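Local coordinates for protein C alpha-dehydrogenase (Sphingobium sp. SYK-6, PDB 4YAG) that binds NADH and, as a short-chain dehydrogenase/reductase of the lignin beta-aryl ether cleavage pathway, probably oxidises the alpha-carbon alcohol of its substrate, at residues N141-A146 against V185-P190; G189-R194 against S250-W255; M1-T6 against N28-V33. All blocks are in the same frame, centred on the assembly; numbering follows the deposited sequence.

Contact 1. Residues N141-A146 against V185-P190. With NAI (1,4-dihydronicotinamide adenine dinucleotide), chain C.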
loop_
_atom_site.group_PDB
_atom_site.type_symbol
_atom_site.label_atom_id
_atom_site.label_comp_id
_atom_site.label_asym_id
_atom_site.label_seq_id
_atom_site.Cartn_x
_atom_site.Cartn_y
_atom_site.Cartn_z
ATOM N N ASN A 141 6.142 -11.118 7.672
ATOM C CA ASN A 141 6.385 -10.147 6.607
ATOM C C ASN A 141 7.313 -9.064 7.107
ATOM O O ASN A 141 7.068 -8.497 8.161
ATOM C CB ASN A 141 5.050 -9.488 6.188
ATOM C CG ASN A 141 4.093 -10.478 5.565
ATOM O OD1 ASN A 141 4.508 -11.400 4.868
ATOM N ND2 ASN A 141 2.806 -10.325 5.852
ATOM N N THR A 142 8.352 -8.744 6.347
ATOM C CA THR A 142 9.238 -7.667 6.768
ATOM C C THR A 142 8.762 -6.354 6.189
ATOM O O THR A 142 8.830 -6.145 4.980
ATOM C CB THR A 142 10.680 -7.891 6.333
ATOM O OG1 THR A 142 11.114 -9.190 6.777
ATOM C CG2 THR A 142 11.561 -6.816 6.930
ATOM N N ALA A 143 8.267 -5.483 7.054
ATOM C CA ALA A 143 7.901 -4.140 6.626
ATOM C C ALA A 143 9.074 -3.219 6.988
ATOM O O ALA A 143 10.212 -3.475 6.562
ATOM C CB ALA A 143 6.595 -3.720 7.272
ATOM N N SER A 144 8.823 -2.169 7.771
ATOM C CA SER A 144 9.847 -1.226 8.202
ATOM C C SER A 144 9.201 -0.249 9.168
ATOM O O SER A 144 7.997 -0.007 9.076
ATOM C CB SER A 144 10.381 -0.422 7.024
ATOM O OG SER A 144 11.286 0.564 7.507
ATOM N N LEU A 145 9.987 0.348 10.066
ATOM C CA LEU A 145 9.459 1.448 10.855
ATOM C C LEU A 145 9.159 2.643 9.945
ATOM O O LEU A 145 8.375 3.519 10.303
ATOM C CB LEU A 145 10.411 1.830 11.972
ATOM C CG LEU A 145 10.412 0.844 13.134
ATOM C CD1 LEU A 145 11.562 1.118 14.119
ATOM C CD2 LEU A 145 9.098 0.881 13.872
ATOM N N ALA A 146 9.725 2.648 8.745
ATOM C CA ALA A 146 9.408 3.690 7.759
ATOM C C ALA A 146 7.965 3.600 7.249
ATOM O O ALA A 146 7.469 4.503 6.576
ATOM C CB ALA A 146 10.367 3.638 6.598
ATOM N N VAL A 185 4.307 -9.043 11.612
ATOM C CA VAL A 185 4.973 -8.044 10.788
ATOM C C VAL A 185 6.176 -7.517 11.559
ATOM O O VAL A 185 6.065 -7.082 12.720
ATOM C CB VAL A 185 4.041 -6.907 10.309
ATOM C CG1 VAL A 185 3.381 -6.181 11.465
ATOM C CG2 VAL A 185 4.817 -5.940 9.428
ATOM N N LEU A 186 7.333 -7.637 10.909
ATOM C CA LEU A 186 8.596 -7.137 11.420
ATOM C C LEU A 186 8.843 -5.739 10.897
ATOM O O LEU A 186 8.757 -5.498 9.692
ATOM C CB LEU A 186 9.697 -8.095 10.957
ATOM C CG LEU A 186 11.139 -7.658 11.183
ATOM C CD1 LEU A 186 11.472 -7.453 12.641
ATOM C CD2 LEU A 186 12.076 -8.685 10.541
ATOM N N MET A 187 9.122 -4.821 11.815
ATOM C CA MET A 187 9.343 -3.418 11.509
ATOM C C MET A 187 10.719 -3.004 11.994
ATOM O O MET A 187 10.891 -2.628 13.158
ATOM C CB MET A 187 8.236 -2.571 12.149
ATOM C CG MET A 187 6.885 -2.882 11.541
ATOM S SD MET A 187 5.493 -2.229 12.497
ATOM C CE MET A 187 5.550 -3.280 13.920
ATOM N N PRO A 188 11.731 -3.155 11.117
ATOM C CA PRO A 188 13.056 -2.794 11.594
ATOM C C PRO A 188 13.394 -1.312 11.516
ATOM O O PRO A 188 12.872 -0.559 10.681
ATOM C CB PRO A 188 13.997 -3.567 10.651
ATOM C CG PRO A 188 13.150 -4.620 9.993
ATOM C CD PRO A 188 11.791 -3.964 9.891
ATOM N N GLY A 189 14.325 -0.937 12.390
ATOM C CA GLY A 189 15.166 0.229 12.244
ATOM C C GLY A 189 16.437 -0.188 11.522
ATOM O O GLY A 189 16.438 -1.159 10.784
ATOM N N PRO A 190 17.526 0.545 11.730
ATOM C CA PRO A 190 18.760 0.272 10.962
ATOM C C PRO A 190 19.458 -1.041 11.318
ATOM O O PRO A 190 19.935 -1.210 12.442
ATOM C CB PRO A 190 19.649 1.467 11.292
ATOM C CG PRO A 190 18.756 2.491 11.908
ATOM C CD PRO A 190 17.638 1.751 12.565
HETATM P PA NAI C . 19.613 -7.158 1.825
HETATM O O1A NAI C . 19.741 -6.548 0.457
HETATM O O2A NAI C . 20.900 -7.455 2.568
HETATM O O5B NAI C . 18.760 -8.477 1.755
HETATM C C5B NAI C . 17.671 -8.552 0.881
HETATM C C4B NAI C . 17.858 -9.706 -0.021
HETATM O O4B NAI C . 16.612 -9.766 -0.787
HETATM C C3B NAI C . 18.978 -9.630 -0.962
HETATM O O3B NAI C . 19.813 -10.805 -0.915
HETATM C C2B NAI C . 18.358 -9.430 -2.257
HETATM O O2B NAI C . 19.116 -9.962 -3.354
HETATM C C1B NAI C . 17.026 -10.022 -2.134
HETATM N N9A NAI C . 16.067 -9.500 -3.071
HETATM C C8A NAI C . 15.881 -8.193 -3.468
HETATM N N7A NAI C . 14.920 -8.124 -4.401
HETATM C C5A NAI C . 14.440 -9.388 -4.631
HETATM C C6A NAI C . 13.472 -9.958 -5.459
HETATM N N6A NAI C . 12.777 -9.154 -6.373
HETATM N N1A NAI C . 13.248 -11.296 -5.424
HETATM C C2A NAI C . 13.962 -12.085 -4.587
HETATM N N3A NAI C . 14.907 -11.590 -3.773
HETATM C C4A NAI C . 15.168 -10.264 -3.779
HETATM O O3 NAI C . 18.773 -6.084 2.635
HETATM P PN NAI C . 17.923 -6.209 3.999
HETATM O O1N NAI C . 18.264 -7.462 4.794
HETATM O O2N NAI C . 18.194 -4.920 4.734
HETATM O O5D NAI C . 16.404 -6.275 3.477
HETATM C C5D NAI C . 15.451 -7.192 4.020
HETATM C C4D NAI C . 14.173 -6.485 4.293
HETATM O O4D NAI C . 14.373 -5.608 5.461
HETATM C C3D NAI C . 13.704 -5.626 3.202
HETATM O O3D NAI C . 12.294 -5.853 2.998
HETATM C C2D NAI C . 13.945 -4.256 3.650
HETATM O O2D NAI C . 13.022 -3.343 3.045
HETATM C C1D NAI C . 13.753 -4.320 5.087
HETATM N N1N NAI C . 14.320 -3.335 5.931
HETATM C C2N NAI C . 15.672 -3.192 6.134
HETATM C C3N NAI C . 16.136 -2.219 7.005
HETATM C C7N NAI C . 17.596 -2.044 7.246
HETATM O O7N NAI C . 18.047 -1.086 7.909
HETATM N N7N NAI C . 18.486 -3.093 6.752
HETATM C C4N NAI C . 15.268 -1.384 7.689
HETATM C C5N NAI C . 13.911 -1.578 7.516
HETATM C C6N NAI C . 13.448 -2.545 6.660
HETATM O O HOH W 1 13.747 1.942 9.239
#
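Parallel strands 137-142 and 181-187 of the Rossmann sheet end side by side, with Asn141 paired to Val185 and Thr142 to Leu186. Leu186 N donates to Asn141 O at 2.9 Å. Ala143 N donates to Leu186 O at 2.7 Å. Ala143 CB packs on Val185 CG2 (3.6 Å), and helix 156-177 lies against the same face. On the other face Thr142 and Leu186 run side by side, and Thr142 OG1 is bonded to Asn91. The two strands and helix 156-177 form a beta-alpha-beta unit, and the loops beyond line the NADH pocket. Ser144 OG, anti to the backbone N (chi1 175°), approaches NADH C5N at 3.4 Å, as does Pro188 CB at 3.7 Å. Ser144, with Tyr158 and Lys162, is consistent with the Ser-Tyr-Lys set of this family. Its OG accepts from Ala146 N in an ST turn. Leu145 N bonds to Pro188 O at 3.1 Å, from above the carbonyl plane. The Leu145 side chain crosses Met187 at about a right angle, with CD2 4.0 Å from Met187 CB. Leu145 CD1 reaches Gly189 N, and Leu145 packs on Met270 of the second subunit. An alanine in place of Leu145 would probably open a gap beside all three.

Contact 2. Residues G189-R194 against S250-W255. With NAI (1,4-dihydronicotinamide adenine dinucleotide), chain C.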
loop_
_atom_site.group_PDB
_atom_site.type_symbol
_atom_site.label_atom_id
_atom_site.label_comp_id
_atom_site.label_asym_id
_atom_site.label_seq_id
_atom_site.Cartn_x
_atom_site.Cartn_y
_atom_site.Cartn_z
ATOM N N GLY A 189 14.325 -0.937 12.390
ATOM C CA GLY A 189 15.166 0.229 12.244
ATOM C C GLY A 189 16.437 -0.188 11.522
ATOM O O GLY A 189 16.438 -1.159 10.784
ATOM N N PRO A 190 17.526 0.545 11.730
ATOM C CA PRO A 190 18.760 0.272 10.962
ATOM C C PRO A 190 19.458 -1.041 11.318
ATOM O O PRO A 190 19.935 -1.210 12.442
ATOM C CB PRO A 190 19.649 1.467 11.292
ATOM C CG PRO A 190 18.756 2.491 11.908
ATOM C CD PRO A 190 17.638 1.751 12.565
ATOM N N ILE A 191 19.494 -1.962 10.351
ATOM C CA ILE A 191 20.145 -3.259 10.499
ATOM C C ILE A 191 21.260 -3.361 9.465
ATOM O O ILE A 191 21.083 -2.969 8.307
ATOM C CB ILE A 191 19.168 -4.422 10.249
ATOM C CG1 ILE A 191 17.805 -4.182 10.925
ATOM C CG2 ILE A 191 19.788 -5.769 10.660
ATOM C CD1 ILE A 191 17.882 -4.021 12.403
ATOM N N LYS A 192 22.400 -3.897 9.882
ATOM C CA LYS A 192 23.493 -4.163 8.943
ATOM C C LYS A 192 23.029 -5.127 7.862
ATOM O O LYS A 192 22.548 -6.212 8.152
ATOM C CB LYS A 192 24.697 -4.775 9.654
ATOM C CG LYS A 192 25.359 -3.878 10.663
ATOM C CD LYS A 192 26.598 -4.554 11.249
ATOM C CE LYS A 192 27.238 -3.714 12.338
ATOM N NZ LYS A 192 28.280 -4.473 13.078
ATOM N N SER A 193 23.185 -4.734 6.610
ATOM C CA SER A 193 22.723 -5.545 5.497
ATOM C C SER A 193 23.370 -5.079 4.207
ATOM O O SER A 193 24.260 -4.231 4.227
ATOM C CB SER A 193 21.208 -5.487 5.368
ATOM O OG SER A 193 20.798 -4.285 4.713
ATOM N N ARG A 194 22.900 -5.617 3.086
ATOM C CA ARG A 194 23.416 -5.219 1.785
ATOM C C ARG A 194 22.353 -4.528 0.929
ATOM O O ARG A 194 22.440 -4.542 -0.301
ATOM C CB ARG A 194 24.011 -6.429 1.061
ATOM C CG ARG A 194 25.296 -6.879 1.717
ATOM C CD ARG A 194 26.021 -7.977 0.943
ATOM N NE ARG A 194 25.394 -9.276 1.160
ATOM C CZ ARG A 194 25.898 -10.422 0.702
ATOM N NH1 ARG A 194 27.003 -10.400 -0.027
ATOM N NH2 ARG A 194 25.288 -11.574 0.943
ATOM N N SER A 250 9.154 -4.800 16.567
ATOM C CA SER A 250 9.962 -3.647 16.172
ATOM C C SER A 250 11.343 -3.822 16.766
ATOM O O SER A 250 11.495 -4.243 17.903
ATOM C CB SER A 250 9.363 -2.321 16.664
ATOM O OG SER A 250 8.064 -2.109 16.105
ATOM N N THR A 251 12.363 -3.483 15.998
ATOM C CA THR A 251 13.730 -3.725 16.457
ATOM C C THR A 251 14.348 -2.560 17.226
ATOM O O THR A 251 15.332 -2.746 17.959
ATOM C CB THR A 251 14.665 -4.043 15.273
ATOM O OG1 THR A 251 14.780 -2.890 14.441
ATOM C CG2 THR A 251 14.161 -5.206 14.457
ATOM N N HIS A 252 13.782 -1.364 17.069
ATOM C CA HIS A 252 14.342 -0.143 17.638
ATOM C C HIS A 252 13.244 0.726 18.217
ATOM O O HIS A 252 12.132 0.738 17.684
ATOM C CB HIS A 252 15.033 0.679 16.547
ATOM C CG HIS A 252 16.350 0.118 16.103
ATOM N ND1 HIS A 252 16.448 -0.984 15.297
ATOM C CD2 HIS A 252 17.616 0.554 16.330
ATOM C CE1 HIS A 252 17.741 -1.239 15.068
ATOM N NE2 HIS A 252 18.454 -0.317 15.673
ATOM N N GLY A 253 13.570 1.465 19.270
ATOM C CA GLY A 253 12.630 2.383 19.890
ATOM C C GLY A 253 12.820 3.853 19.569
ATOM O O GLY A 253 12.102 4.704 20.109
ATOM N N ASN A 254 13.761 4.164 18.678
ATOM C CA ASN A 254 14.156 5.541 18.411
ATOM C C ASN A 254 13.058 6.412 17.800
ATOM O O ASN A 254 13.164 7.642 17.808
ATOM C CB ASN A 254 15.373 5.540 17.473
ATOM C CG ASN A 254 16.514 4.684 17.997
ATOM O OD1 ASN A 254 16.405 3.456 18.084
ATOM N ND2 ASN A 254 17.620 5.327 18.347
ATOM N N TRP A 255 12.016 5.777 17.258
ATOM C CA TRP A 255 10.959 6.483 16.556
ATOM C C TRP A 255 9.658 6.430 17.356
ATOM O O TRP A 255 8.590 6.705 16.836
ATOM C CB TRP A 255 10.794 5.930 15.123
ATOM C CG TRP A 255 12.001 6.317 14.296
ATOM C CD1 TRP A 255 12.173 7.471 13.586
ATOM C CD2 TRP A 255 13.224 5.576 14.162
ATOM N NE1 TRP A 255 13.416 7.485 13.003
ATOM C CE2 TRP A 255 14.084 6.337 13.348
ATOM C CE3 TRP A 255 13.667 4.341 14.648
ATOM C CZ2 TRP A 255 15.366 5.905 13.003
ATOM C CZ3 TRP A 255 14.945 3.909 14.306
ATOM C CH2 TRP A 255 15.777 4.691 13.489
HETATM P PA NAI C . 19.613 -7.158 1.825
HETATM O O1A NAI C . 19.741 -6.548 0.457
HETATM O O2A NAI C . 20.900 -7.455 2.568
HETATM O O5B NAI C . 18.760 -8.477 1.755
HETATM C C5B NAI C . 17.671 -8.552 0.881
HETATM C C4B NAI C . 17.858 -9.706 -0.021
HETATM O O4B NAI C . 16.612 -9.766 -0.787
HETATM C C3B NAI C . 18.978 -9.630 -0.962
HETATM O O3B NAI C . 19.813 -10.805 -0.915
HETATM C C2B NAI C . 18.358 -9.430 -2.257
HETATM O O2B NAI C . 19.116 -9.962 -3.354
HETATM C C1B NAI C . 17.026 -10.022 -2.134
HETATM N N9A NAI C . 16.067 -9.500 -3.071
HETATM C C8A NAI C . 15.881 -8.193 -3.468
HETATM N N7A NAI C . 14.920 -8.124 -4.401
HETATM C C5A NAI C . 14.440 -9.388 -4.631
HETATM C C6A NAI C . 13.472 -9.958 -5.459
HETATM N N6A NAI C . 12.777 -9.154 -6.373
HETATM N N1A NAI C . 13.248 -11.296 -5.424
HETATM C C2A NAI C . 13.962 -12.085 -4.587
HETATM N N3A NAI C . 14.907 -11.590 -3.773
HETATM C C4A NAI C . 15.168 -10.264 -3.779
HETATM O O3 NAI C . 18.773 -6.084 2.635
HETATM P PN NAI C . 17.923 -6.209 3.999
HETATM O O1N NAI C . 18.264 -7.462 4.794
HETATM O O2N NAI C . 18.194 -4.920 4.734
HETATM O O5D NAI C . 16.404 -6.275 3.477
HETATM C C5D NAI C . 15.451 -7.192 4.020
HETATM C C4D NAI C . 14.173 -6.485 4.293
HETATM O O4D NAI C . 14.373 -5.608 5.461
HETATM C C3D NAI C . 13.704 -5.626 3.202
HETATM O O3D NAI C . 12.294 -5.853 2.998
HETATM C C2D NAI C . 13.945 -4.256 3.650
HETATM O O2D NAI C . 13.022 -3.343 3.045
HETATM C C1D NAI C . 13.753 -4.320 5.087
HETATM N N1N NAI C . 14.320 -3.335 5.931
HETATM C C2N NAI C . 15.672 -3.192 6.134
HETATM C C3N NAI C . 16.136 -2.219 7.005
HETATM C C7N NAI C . 17.596 -2.044 7.246
HETATM O O7N NAI C . 18.047 -1.086 7.909
HETATM N N7N NAI C . 18.486 -3.093 6.752
HETATM C C4N NAI C . 15.268 -1.384 7.689
HETATM C C5N NAI C . 13.911 -1.578 7.516
HETATM C C6N NAI C . 13.448 -2.545 6.660
HETATM O O HOH W 2 21.191 0.052 15.401
#
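Gly189 and Thr251 make the hydrogen bond that joins the loops after strands 181-187 and 248-250. Gly189 N donates to Thr251 OG1 at 2.9 Å, with an N-H...O angle of 166°. Thr251 OG1 sits between the backbone N and the carbonyl carbon (chi1 66°), from where it also meets His252 ND1 in the ring plane, 2.7 Å away. Either atom could be the donor. At the far side of the ring, His252 NE2 holds a water at 2.8 Å, and this water also bonds weakly to Pro190 O.

The apolar contacts centre on Pro190. Pro190 CD lies 3.8 Å from the centroid of the His252 ring, 7° off the ring normal, a CH-pi contact over the face. Pro190 CD also meets Trp255 CH2 at 3.6 Å, near the plane of the indole and at its edge. Ile191 CD1 touches the edge of the His252 ring. Gly189 packs too closely for a side chain, since a CB would clash with His252 ND1.

Of the two segments, 189-194 makes the cofactor bonds; Asp36, Tyr158 and others bind NADH too. Ile191 N donates to the nicotinamide O7N at 3.0 Å, and the amide N7N of the cofactor donates back to Ile191 O. Ser193 OG binds the phosphate oxygen O2N, and Arg194 N binds O2A.

Ile191 thus reads both ends of the carboxamide, which would set its rotation. Thr251 OG1 accepts the hydrogen bond of Gly189 N and meets the His252 ring as well, so one hydroxyl ties the start of the cofactor loop to the histidine that covers Pro190.

Contact 3. Residues M1-T6 against N28-V33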
loop_
_atom_site.group_PDB
_atom_site.type_symbol
_atom_site.label_atom_id
_atom_site.label_comp_id
_atom_site.label_asym_id
_atom_site.label_seq_id
_atom_site.Cartn_x
_atom_site.Cartn_y
_atom_site.Cartn_z
ATOM N N MET A 1 4.068 -21.005 17.336
ATOM C CA MET A 1 4.265 -22.458 17.054
ATOM C C MET A 1 5.678 -22.938 17.320
ATOM O O MET A 1 6.612 -22.153 17.426
ATOM C CB MET A 1 4.038 -22.710 15.578
ATOM C CG MET A 1 5.125 -22.091 14.748
ATOM S SD MET A 1 4.953 -22.496 13.035
ATOM C CE MET A 1 5.451 -24.225 12.942
ATOM N N ASP A 2 5.826 -24.255 17.326
ATOM C CA ASP A 2 7.105 -24.932 17.456
ATOM C C ASP A 2 7.970 -25.049 16.162
ATOM O O ASP A 2 7.492 -25.507 15.127
ATOM C CB ASP A 2 6.823 -26.326 17.979
ATOM C CG ASP A 2 8.066 -27.069 18.321
ATOM O OD1 ASP A 2 9.089 -26.417 18.615
ATOM O OD2 ASP A 2 8.021 -28.312 18.301
ATOM N N ILE A 3 9.262 -24.724 16.262
ATOM C CA ILE A 3 10.141 -24.624 15.083
ATOM C C ILE A 3 10.903 -25.909 14.701
ATOM O O ILE A 3 11.259 -26.097 13.547
ATOM C CB ILE A 3 11.165 -23.472 15.277
ATOM C CG1 ILE A 3 10.434 -22.132 15.414
ATOM C CG2 ILE A 3 12.177 -23.425 14.122
ATOM C CD1 ILE A 3 11.311 -20.982 15.902
ATOM N N ALA A 4 11.179 -26.802 15.650
ATOM C CA ALA A 4 12.008 -27.958 15.346
ATOM C C ALA A 4 11.392 -28.848 14.257
ATOM O O ALA A 4 10.225 -29.182 14.322
ATOM C CB ALA A 4 12.265 -28.776 16.619
ATOM N N GLY A 5 12.203 -29.239 13.280
ATOM C CA GLY A 5 11.760 -30.134 12.221
ATOM C C GLY A 5 10.951 -29.460 11.113
ATOM O O GLY A 5 10.667 -30.111 10.113
ATOM N N THR A 6 10.594 -28.178 11.273
ATOM C CA THR A 6 9.810 -27.481 10.250
ATOM C C THR A 6 10.694 -27.127 9.085
ATOM O O THR A 6 11.924 -27.254 9.159
ATOM C CB THR A 6 9.208 -26.135 10.721
ATOM O OG1 THR A 6 10.262 -25.237 11.097
ATOM C CG2 THR A 6 8.229 -26.329 11.870
ATOM N N ASN A 28 17.370 -23.245 15.702
ATOM C CA ASN A 28 16.211 -23.762 16.412
ATOM C C ASN A 28 15.536 -24.963 15.731
ATOM O O ASN A 28 14.396 -25.290 16.063
ATOM C CB ASN A 28 15.206 -22.636 16.625
ATOM C CG ASN A 28 15.619 -21.700 17.727
ATOM O OD1 ASN A 28 15.262 -21.907 18.894
ATOM N ND2 ASN A 28 16.391 -20.677 17.388
ATOM N N GLY A 29 16.244 -25.619 14.806
ATOM C CA GLY A 29 15.800 -26.907 14.282
ATOM C C GLY A 29 15.057 -26.919 12.958
ATOM O O GLY A 29 14.601 -27.988 12.523
ATOM N N ALA A 30 14.906 -25.757 12.319
ATOM C CA ALA A 30 14.249 -25.697 11.020
ATOM C C ALA A 30 15.211 -26.050 9.898
ATOM O O ALA A 30 16.416 -25.790 9.984
ATOM C CB ALA A 30 13.703 -24.298 10.770
ATOM N N ARG A 31 14.666 -26.631 8.838
ATOM C CA ARG A 31 15.346 -26.716 7.561
ATOM C C ARG A 31 14.958 -25.505 6.750
ATOM O O ARG A 31 13.898 -24.916 6.977
ATOM C CB ARG A 31 14.975 -27.992 6.808
ATOM C CG ARG A 31 15.264 -29.239 7.612
ATOM C CD ARG A 31 14.962 -30.514 6.843
ATOM N NE ARG A 31 16.031 -30.839 5.895
ATOM C CZ ARG A 31 15.834 -31.476 4.744
ATOM N NH1 ARG A 31 14.616 -31.865 4.394
ATOM N NH2 ARG A 31 16.852 -31.737 3.938
ATOM N N LEU A 32 15.805 -25.131 5.805
ATOM C CA LEU A 32 15.654 -23.853 5.112
ATOM C C LEU A 32 15.565 -23.970 3.602
ATOM O O LEU A 32 16.284 -24.750 2.983
ATOM C CB LEU A 32 16.843 -22.944 5.406
ATOM C CG LEU A 32 17.179 -22.679 6.869
ATOM C CD1 LEU A 32 18.480 -21.893 6.927
ATOM C CD2 LEU A 32 16.038 -21.962 7.554
ATOM N N VAL A 33 14.720 -23.120 3.018
ATOM C CA VAL A 33 14.784 -22.817 1.606
ATOM C C VAL A 33 14.995 -21.320 1.503
ATOM O O VAL A 33 14.155 -20.530 1.977
ATOM C CB VAL A 33 13.501 -23.228 0.868
ATOM C CG1 VAL A 33 13.538 -22.787 -0.583
ATOM C CG2 VAL A 33 13.309 -24.700 0.967
#
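Ile3, Asn28 and Thr6 bury the most surface where the N-terminal arm meets the end of helix 16-27. Ile3 CG2, anti to the backbone N, is thereby turned onto Asn28 and Ala30. Ile3 CG2 touches Asn28 O at 3.5 Å and also packs on Ala30 CB. Leu25 and helix 231-244 also pack on Ile3. Asn28 meets the arm with its CB and carbonyl, while its ND2 turns back to bond Arg24 O. Thr6 ends a type II turn that starts at Ile3. Thr6 OG1 donates to Ile3 O at 2.8 Å. Thr6 OG1 also lies against Ala30 CB at 3.6 Å. Ile3 O accepts from Thr6 N as well, so two donors from one residue hold the turn.

Two backbone bonds cross the contact. Arg31 N donates to Thr6 O at 2.8 Å, leading into the parallel pairing of strands 7-11 and 31-36. Gly5 N donates to Gly29 O at 2.8 Å from above the carbonyl plane. Gly29 is the C-prime residue of a Schellman motif, and a CB on it would clash with Ala4 CA. The arm is therefore tied to the helix-to-strand connection by two backbone bonds, with Ile3 adding apolar packing.

In the fold
Contacts 1 and 2 are continuous: they share Gly189 and Pro190, and their centres are 8 Å apart. They also pack directly, with Pro188 CA 3.3 Å from Thr251 OG1 and Leu145 CD1 3.6 Å from His252 O. Both meet NADH, contact 1 beside the nicotinamide ring and contact 2 at its carboxamide and the diphosphate. Both also reach the second subunit. Contact 3 is remote, with its centre 23 Å from that of contact 1 and 25 Å from that of contact 2. Its nearest atoms are about 13 Å from contact 1. It joins the same parallel sheet at strand 31-36 and lies away from the cofactor site.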